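Local coordinates for peptide chain release factor subunit 1 (Aeropyrum pernix, PDB 3AGK), which probably directs the termination of nascent peptide synthesis in response to the stop codons UAA, UAG and UGA, at residues E138-E149 and G217-P227; L166-P174 and I191-V202. All blocks are in the same frame, centred on the assembly; numbering follows the deposited sequence.

Contact 1: E138-E149 and G217-P227; sequences EDNNAIGIIIVE and GVLKGVIVAGP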
# COMPACT_ATOMS: atom_id res chain seq x y z
N GLU A 138 -1.93 -8.23 2.08
CA GLU A 138 -1.38 -7.05 2.73
C GLU A 138 -1.06 -7.33 4.19
O GLU A 138 -1.94 -7.68 4.97
CB GLU A 138 -2.41 -5.93 2.64
CG GLU A 138 -1.96 -4.58 3.13
CD GLU A 138 -3.12 -3.63 3.32
OE1 GLU A 138 -3.93 -3.45 2.38
OE2 GLU A 138 -3.23 -3.07 4.42
N ASP A 139 0.21 -7.16 4.55
CA ASP A 139 0.64 -7.19 5.94
C ASP A 139 -0.22 -6.26 6.79
O ASP A 139 -0.40 -5.08 6.46
CB ASP A 139 2.10 -6.76 6.08
CG ASP A 139 2.95 -7.17 4.90
OD1 ASP A 139 3.98 -7.84 5.11
OD2 ASP A 139 2.60 -6.82 3.75
N ASN A 140 -0.77 -6.79 7.88
CA ASN A 140 -1.46 -5.95 8.83
C ASN A 140 -0.42 -5.21 9.67
O ASN A 140 -0.28 -5.47 10.86
CB ASN A 140 -2.36 -6.79 9.73
CG ASN A 140 -3.56 -7.35 8.98
OD1 ASN A 140 -4.25 -8.25 9.48
ND2 ASN A 140 -3.82 -6.83 7.79
N ASN A 141 0.31 -4.30 9.04
CA ASN A 141 1.34 -3.55 9.75
C ASN A 141 1.31 -2.04 9.51
O ASN A 141 2.33 -1.36 9.60
CB ASN A 141 2.73 -4.10 9.42
CG ASN A 141 3.12 -3.89 7.98
OD1 ASN A 141 4.21 -4.28 7.57
ND2 ASN A 141 2.24 -3.26 7.20
N ALA A 142 0.13 -1.50 9.20
CA ALA A 142 0.02 -0.09 8.88
C ALA A 142 0.01 0.81 10.13
O ALA A 142 -0.62 0.48 11.15
CB ALA A 142 -1.21 0.16 8.02
N ILE A 143 0.71 1.92 10.02
CA ILE A 143 0.69 2.98 11.03
C ILE A 143 0.13 4.28 10.44
O ILE A 143 0.59 4.75 9.39
CB ILE A 143 2.12 3.25 11.54
CG1 ILE A 143 2.72 1.95 12.11
CG2 ILE A 143 2.12 4.41 12.55
CD1 ILE A 143 1.95 1.40 13.30
N GLY A 144 -0.87 4.84 11.11
CA GLY A 144 -1.41 6.14 10.76
C GLY A 144 -0.61 7.21 11.48
O GLY A 144 -0.11 6.98 12.57
N ILE A 145 -0.45 8.36 10.86
CA ILE A 145 0.26 9.47 11.48
C ILE A 145 -0.56 10.75 11.31
O ILE A 145 -1.02 11.06 10.20
CB ILE A 145 1.65 9.67 10.86
CG1 ILE A 145 2.39 8.33 10.79
CG2 ILE A 145 2.47 10.74 11.64
CD1 ILE A 145 3.24 8.20 9.57
N ILE A 146 -0.75 11.46 12.42
CA ILE A 146 -1.40 12.77 12.42
C ILE A 146 -0.41 13.79 13.00
O ILE A 146 0.00 13.67 14.15
CB ILE A 146 -2.72 12.77 13.25
CG1 ILE A 146 -3.66 11.68 12.74
CG2 ILE A 146 -3.41 14.13 13.17
CD1 ILE A 146 -4.72 11.24 13.76
N ILE A 147 -0.00 14.75 12.17
CA ILE A 147 0.77 15.91 12.60
C ILE A 147 -0.21 17.07 12.83
O ILE A 147 -0.98 17.42 11.94
CB ILE A 147 1.83 16.33 11.55
CG1 ILE A 147 2.73 15.14 11.21
CG2 ILE A 147 2.66 17.50 12.07
CD1 ILE A 147 3.63 15.43 10.04
N VAL A 148 -0.19 17.62 14.04
CA VAL A 148 -1.18 18.62 14.41
C VAL A 148 -0.53 19.92 14.84
O VAL A 148 0.42 19.92 15.63
CB VAL A 148 -2.06 18.20 15.60
CG1 VAL A 148 -3.29 19.12 15.67
CG2 VAL A 148 -2.49 16.76 15.49
N GLU A 149 -1.06 21.01 14.31
CA GLU A 149 -0.76 22.34 14.80
C GLU A 149 -2.11 23.03 14.98
O GLU A 149 -3.12 22.58 14.44
CB GLU A 149 0.05 23.13 13.78
CG GLU A 149 1.52 22.82 13.80
CD GLU A 149 2.31 23.71 12.86
OE1 GLU A 149 2.63 24.85 13.24
OE2 GLU A 149 2.61 23.25 11.73
N GLY A 217 -8.47 -4.31 10.30
CA GLY A 217 -7.37 -4.91 11.03
C GLY A 217 -5.98 -4.58 10.51
O GLY A 217 -4.97 -4.96 11.11
N VAL A 218 -5.94 -3.88 9.39
CA VAL A 218 -4.71 -3.43 8.76
C VAL A 218 -3.96 -2.38 9.59
O VAL A 218 -2.72 -2.37 9.63
CB VAL A 218 -5.03 -2.82 7.40
CG1 VAL A 218 -3.84 -2.08 6.86
CG2 VAL A 218 -5.49 -3.90 6.44
N LEU A 219 -4.70 -1.47 10.22
CA LEU A 219 -4.07 -0.41 11.01
C LEU A 219 -3.73 -0.94 12.39
O LEU A 219 -4.62 -1.37 13.12
CB LEU A 219 -4.98 0.81 11.14
CG LEU A 219 -4.30 2.15 11.44
CD1 LEU A 219 -3.37 2.54 10.29
CD2 LEU A 219 -5.35 3.28 11.68
N LYS A 220 -2.46 -0.87 12.76
CA LYS A 220 -2.02 -1.33 14.07
C LYS A 220 -1.76 -0.21 15.07
O LYS A 220 -1.72 -0.44 16.28
CB LYS A 220 -0.77 -2.21 13.93
CG LYS A 220 -1.04 -3.54 13.22
CD LYS A 220 -1.73 -4.55 14.13
CE LYS A 220 -0.75 -5.65 14.57
NZ LYS A 220 -1.36 -6.69 15.45
N GLY A 221 -1.59 1.01 14.59
CA GLY A 221 -1.31 2.11 15.48
C GLY A 221 -1.43 3.47 14.84
O GLY A 221 -1.54 3.58 13.62
N VAL A 222 -1.41 4.51 15.68
CA VAL A 222 -1.44 5.89 15.19
C VAL A 222 -0.43 6.70 15.95
O VAL A 222 -0.39 6.66 17.18
CB VAL A 222 -2.84 6.52 15.36
CG1 VAL A 222 -2.84 8.00 14.88
CG2 VAL A 222 -3.89 5.69 14.60
N ILE A 223 0.41 7.41 15.22
CA ILE A 223 1.33 8.33 15.86
C ILE A 223 0.73 9.72 15.76
O ILE A 223 0.30 10.16 14.68
CB ILE A 223 2.69 8.33 15.14
CG1 ILE A 223 3.39 6.98 15.32
CG2 ILE A 223 3.58 9.46 15.68
CD1 ILE A 223 4.56 6.77 14.37
N VAL A 224 0.66 10.41 16.89
CA VAL A 224 0.30 11.83 16.84
C VAL A 224 1.56 12.64 17.12
O VAL A 224 2.24 12.41 18.12
CB VAL A 224 -0.87 12.21 17.81
CG1 VAL A 224 -1.16 13.73 17.75
CG2 VAL A 224 -2.12 11.42 17.47
N ALA A 225 1.89 13.56 16.22
CA ALA A 225 3.09 14.39 16.34
C ALA A 225 2.76 15.85 16.07
O ALA A 225 1.66 16.18 15.67
CB ALA A 225 4.14 13.93 15.35
N GLY A 226 3.74 16.71 16.27
CA GLY A 226 3.57 18.12 15.96
C GLY A 226 4.46 18.96 16.84
O GLY A 226 5.06 18.46 17.80
N PRO A 227 4.58 20.24 16.51
CA PRO A 227 5.36 21.12 17.38
C PRO A 227 4.51 21.66 18.53
O PRO A 227 3.29 21.83 18.39
CB PRO A 227 5.77 22.25 16.44
CG PRO A 227 4.64 22.32 15.45
CD PRO A 227 4.16 20.91 15.26
O HOH W 1 1.53 19.88 18.17

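Contact 2: L166-P174 and I191-V202; sequences LKELEGFVP and IEQMVDEFFKKV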
# COMPACT_ATOMS: atom_id res chain seq x y z
N LEU A 166 -1.73 11.47 3.11
CA LEU A 166 -3.11 11.17 2.72
C LEU A 166 -3.90 12.46 2.55
O LEU A 166 -4.72 12.57 1.65
CB LEU A 166 -3.82 10.29 3.76
CG LEU A 166 -3.28 8.86 3.87
CD1 LEU A 166 -4.12 8.02 4.82
CD2 LEU A 166 -3.20 8.20 2.49
N LYS A 167 -3.62 13.44 3.41
CA LYS A 167 -4.36 14.69 3.43
C LYS A 167 -3.57 15.74 4.20
O LYS A 167 -2.93 15.43 5.22
CB LYS A 167 -5.71 14.48 4.11
CG LYS A 167 -6.63 15.70 4.06
CD LYS A 167 -7.39 15.75 2.76
CE LYS A 167 -8.10 17.08 2.59
NZ LYS A 167 -9.21 16.98 1.60
N GLU A 168 -3.61 16.97 3.70
CA GLU A 168 -3.13 18.14 4.42
C GLU A 168 -4.31 19.10 4.64
O GLU A 168 -5.20 19.20 3.80
CB GLU A 168 -1.98 18.81 3.66
CG GLU A 168 -0.74 17.90 3.54
CD GLU A 168 0.53 18.65 3.16
OE1 GLU A 168 1.08 19.38 4.01
OE2 GLU A 168 0.98 18.49 2.00
N LEU A 169 -4.32 19.80 5.78
CA LEU A 169 -5.43 20.66 6.14
C LEU A 169 -4.87 21.93 6.71
O LEU A 169 -3.81 21.92 7.33
CB LEU A 169 -6.31 20.02 7.22
CG LEU A 169 -7.11 18.75 6.92
CD1 LEU A 169 -6.30 17.51 7.25
CD2 LEU A 169 -8.38 18.75 7.74
N GLU A 170 -5.61 23.02 6.48
CA GLU A 170 -5.29 24.34 7.02
C GLU A 170 -6.52 24.95 7.67
O GLU A 170 -7.66 24.69 7.26
CB GLU A 170 -4.88 25.30 5.90
CG GLU A 170 -3.86 24.80 4.94
CD GLU A 170 -2.98 25.92 4.42
OE1 GLU A 170 -3.36 26.57 3.42
OE2 GLU A 170 -1.92 26.16 5.04
N GLY A 171 -6.28 25.81 8.66
CA GLY A 171 -7.32 26.57 9.31
C GLY A 171 -6.90 28.01 9.50
O GLY A 171 -5.70 28.33 9.46
N PHE A 172 -7.87 28.88 9.71
CA PHE A 172 -7.58 30.26 10.06
C PHE A 172 -7.57 30.41 11.57
O PHE A 172 -8.51 29.99 12.25
CB PHE A 172 -8.60 31.22 9.44
CG PHE A 172 -8.32 32.67 9.74
CD1 PHE A 172 -7.24 33.31 9.16
CD2 PHE A 172 -9.12 33.37 10.61
CE1 PHE A 172 -6.96 34.63 9.44
CE2 PHE A 172 -8.86 34.70 10.89
CZ PHE A 172 -7.77 35.33 10.31
N VAL A 173 -6.49 30.99 12.09
CA VAL A 173 -6.32 31.19 13.53
C VAL A 173 -5.33 32.32 13.73
O VAL A 173 -4.12 32.08 13.77
CB VAL A 173 -5.75 29.91 14.23
CG1 VAL A 173 -5.31 30.22 15.65
CG2 VAL A 173 -6.77 28.76 14.23
N PRO A 174 -5.82 33.55 13.85
CA PRO A 174 -4.95 34.70 14.13
C PRO A 174 -4.04 34.43 15.33
O PRO A 174 -3.17 35.25 15.63
CB PRO A 174 -5.94 35.81 14.47
CG PRO A 174 -7.18 35.43 13.75
CD PRO A 174 -7.24 33.94 13.76
N ILE A 191 -10.43 32.72 19.48
CA ILE A 191 -9.35 31.89 18.95
C ILE A 191 -9.45 30.44 19.43
O ILE A 191 -9.21 29.50 18.67
CB ILE A 191 -7.96 32.46 19.29
CG1 ILE A 191 -7.82 33.87 18.73
CG2 ILE A 191 -6.89 31.58 18.68
CD1 ILE A 191 -7.87 33.92 17.21
N GLU A 192 -9.81 30.25 20.70
CA GLU A 192 -9.94 28.91 21.26
C GLU A 192 -11.04 28.16 20.51
O GLU A 192 -10.89 27.00 20.15
CB GLU A 192 -10.28 28.98 22.74
CG GLU A 192 -9.91 27.75 23.54
CD GLU A 192 -9.86 28.03 25.03
OE1 GLU A 192 -9.66 29.20 25.41
OE2 GLU A 192 -10.01 27.07 25.82
N GLN A 193 -12.14 28.85 20.27
CA GLN A 193 -13.23 28.25 19.55
C GLN A 193 -12.80 27.92 18.12
O GLN A 193 -13.19 26.90 17.57
CB GLN A 193 -14.45 29.17 19.54
CG GLN A 193 -15.55 28.67 18.65
CD GLN A 193 -16.88 29.32 18.93
OE1 GLN A 193 -17.88 28.98 18.30
NE2 GLN A 193 -16.91 30.25 19.89
N MET A 194 -12.00 28.80 17.52
CA MET A 194 -11.55 28.56 16.15
C MET A 194 -10.65 27.33 16.08
O MET A 194 -10.81 26.47 15.21
CB MET A 194 -10.82 29.79 15.59
CG MET A 194 -11.72 31.02 15.43
SD MET A 194 -10.85 32.45 14.74
CE MET A 194 -10.65 31.91 13.04
N VAL A 195 -9.70 27.23 17.01
CA VAL A 195 -8.82 26.05 17.07
C VAL A 195 -9.64 24.78 17.29
O VAL A 195 -9.38 23.74 16.67
CB VAL A 195 -7.78 26.20 18.19
CG1 VAL A 195 -6.88 24.98 18.24
CG2 VAL A 195 -6.97 27.46 17.98
N ASP A 196 -10.62 24.87 18.19
CA ASP A 196 -11.55 23.79 18.42
C ASP A 196 -12.20 23.30 17.12
O ASP A 196 -12.24 22.09 16.86
CB ASP A 196 -12.63 24.23 19.41
CG ASP A 196 -13.60 23.11 19.72
OD1 ASP A 196 -14.75 23.19 19.26
OD2 ASP A 196 -13.21 22.15 20.41
N GLU A 197 -12.69 24.22 16.31
CA GLU A 197 -13.31 23.86 15.04
C GLU A 197 -12.31 23.17 14.11
O GLU A 197 -12.62 22.17 13.47
CB GLU A 197 -13.89 25.10 14.35
CG GLU A 197 -15.32 24.93 13.90
CD GLU A 197 -16.28 24.82 15.07
OE1 GLU A 197 -17.05 23.82 15.12
OE2 GLU A 197 -16.27 25.71 15.94
N PHE A 198 -11.11 23.72 14.01
CA PHE A 198 -10.07 23.09 13.21
C PHE A 198 -9.75 21.65 13.71
O PHE A 198 -9.61 20.72 12.91
CB PHE A 198 -8.81 23.96 13.12
CG PHE A 198 -7.72 23.35 12.28
CD1 PHE A 198 -7.87 23.26 10.89
CD2 PHE A 198 -6.55 22.84 12.87
CE1 PHE A 198 -6.89 22.67 10.11
CE2 PHE A 198 -5.55 22.25 12.10
CZ PHE A 198 -5.72 22.16 10.72
N PHE A 199 -9.66 21.46 15.02
CA PHE A 199 -9.36 20.14 15.58
C PHE A 199 -10.44 19.13 15.27
O PHE A 199 -10.15 17.95 15.12
CB PHE A 199 -9.12 20.21 17.09
CG PHE A 199 -7.77 20.75 17.46
CD1 PHE A 199 -6.81 21.00 16.47
CD2 PHE A 199 -7.46 21.02 18.78
CE1 PHE A 199 -5.57 21.52 16.80
CE2 PHE A 199 -6.21 21.54 19.13
CZ PHE A 199 -5.26 21.78 18.13
N LYS A 200 -11.69 19.59 15.19
CA LYS A 200 -12.79 18.72 14.81
C LYS A 200 -12.70 18.32 13.35
O LYS A 200 -12.96 17.18 13.00
CB LYS A 200 -14.16 19.37 15.10
CG LYS A 200 -14.60 19.25 16.56
CD LYS A 200 -15.71 20.25 16.93
CE LYS A 200 -15.99 20.22 18.43
NZ LYS A 200 -17.03 21.18 18.88
N LYS A 201 -12.35 19.28 12.49
CA LYS A 201 -12.09 18.99 11.09
C LYS A 201 -10.95 17.94 10.95
O LYS A 201 -11.11 16.95 10.26
CB LYS A 201 -11.73 20.28 10.34
CG LYS A 201 -11.77 20.18 8.82
CD LYS A 201 -11.23 21.46 8.17
CE LYS A 201 -11.58 22.71 8.99
NZ LYS A 201 -10.81 23.94 8.58
N VAL A 202 -9.83 18.18 11.62
CA VAL A 202 -8.71 17.23 11.60
C VAL A 202 -9.15 15.87 12.12
O VAL A 202 -8.88 14.84 11.50
CB VAL A 202 -7.53 17.76 12.44
CG1 VAL A 202 -6.32 16.76 12.42
CG2 VAL A 202 -7.12 19.13 11.92

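Contact 1: E138-E149 and G217-P227
Two neighbouring parallel strands, 142-149 and 219-226, form this contact inside the mixed sheet of eRF1 domain 2. Seven backbone hydrogen bonds join the two segments, from Ala142 N to Val218 O at the start to Val148 N to Ala225 O at the far end. The register slips by one residue between Ala142 and Ile143, a beta bulge. Ala142 O takes the N-H of Lys220, and the next bond runs from Gly144 N to Gly221 O at 2.9 Å.

One face carries Ala142, Ile146, Leu219, Val222 and Val224, and helix 188-215 packs on it. Leu219 turns CG away from its own N (chi1 -157°). CD1 then lies 3.5 Å from Gly144 N. Further along, Ile146 CD1 meets Val222 CG1 at 3.9 Å. The other face carries Ile143, Ile145, Ile147, Ile223 and Ala225, with helix 259-269 against it. Here Ile143 CG2 touches Ile223 CD1 at 3.9 Å, the two side chains crossing at a slant.

At the end of the pair, Glu149 lays CG against Pro227 CG at 3.6 Å, while its OE2 is hydrogen-bonded to Gln258 NE2. A water donates to both Val148 O (2.8 Å) and Pro227 O (2.6 Å).

Contact 2: L166-P174 and I191-V202
Phe198 and Leu169 begin the apolar part of the contact. Leu169 CB lies 4.0 Å from Phe198 CE1, and Leu169 O sits at the edge of the ring. With chi1 at -179°, the Phe198 ring is directed away from its own backbone N and reaches the chain at Glu170 and Gly171. CE1 comes to 3.4 Å from Glu170 C. Gly171 has no side chain, and CD1 can approach its CA to 3.7 Å. Val202 CG2 lies over one face of the same ring. Replacing Phe198 with alanine would probably open a gap beside Glu170 and Gly171 and leave Leu169 CB without its aromatic neighbour.

The pair belongs to the alpha/beta domain 2 of the eRF1 family. Residues 166-170 of the edge strand run nearly antiparallel to 191-202 of helix 188-215, which packs on the sheet. Past the strand, Val173 CG1 meets Ile191 CG2 at 3.7 Å, and Val173 CG2 rests on Val195 CG2. Ile191 CD1 touches Pro174 CD at 3.5 Å. Met194 bends at chi3 (72°) and brings CE to the edge of the Phe172 ring, a tight 3.2 Å from CD2. Lys201 lays its CG along Leu169 CD2 at 3.8 Å; the two side chains lie alongside and point opposite ways.

The polar part is slight. Lys201 NZ lies in the plane of the Phe198 ring, at the edge, and 3.5 Å from Glu170 O, a polar approach that does not count as a hydrogen bond.

In the fold
From the N terminus, the chain passes through the antiparallel sheet of eRF1 domain 1 and reaches strand 142-149 in the central sheet of domain 2. Strands 152-159 and 162-170 then extend the sheet outward. Contact 2 closes the short loop from 166-174 to 191-202. Residues 175-186 in that loop are not modelled; they include the GGQ motif characteristic of the family. Helix 188-215 next leads back across the sheet to 217-227, where contact 1 closes the larger loop. Contact 2 is therefore nested inside contact 1. The two meet where Val148 CG1 packs on Phe199 and Ile146 CG2 on Val202, tying strand 142-149 to helix 188-215.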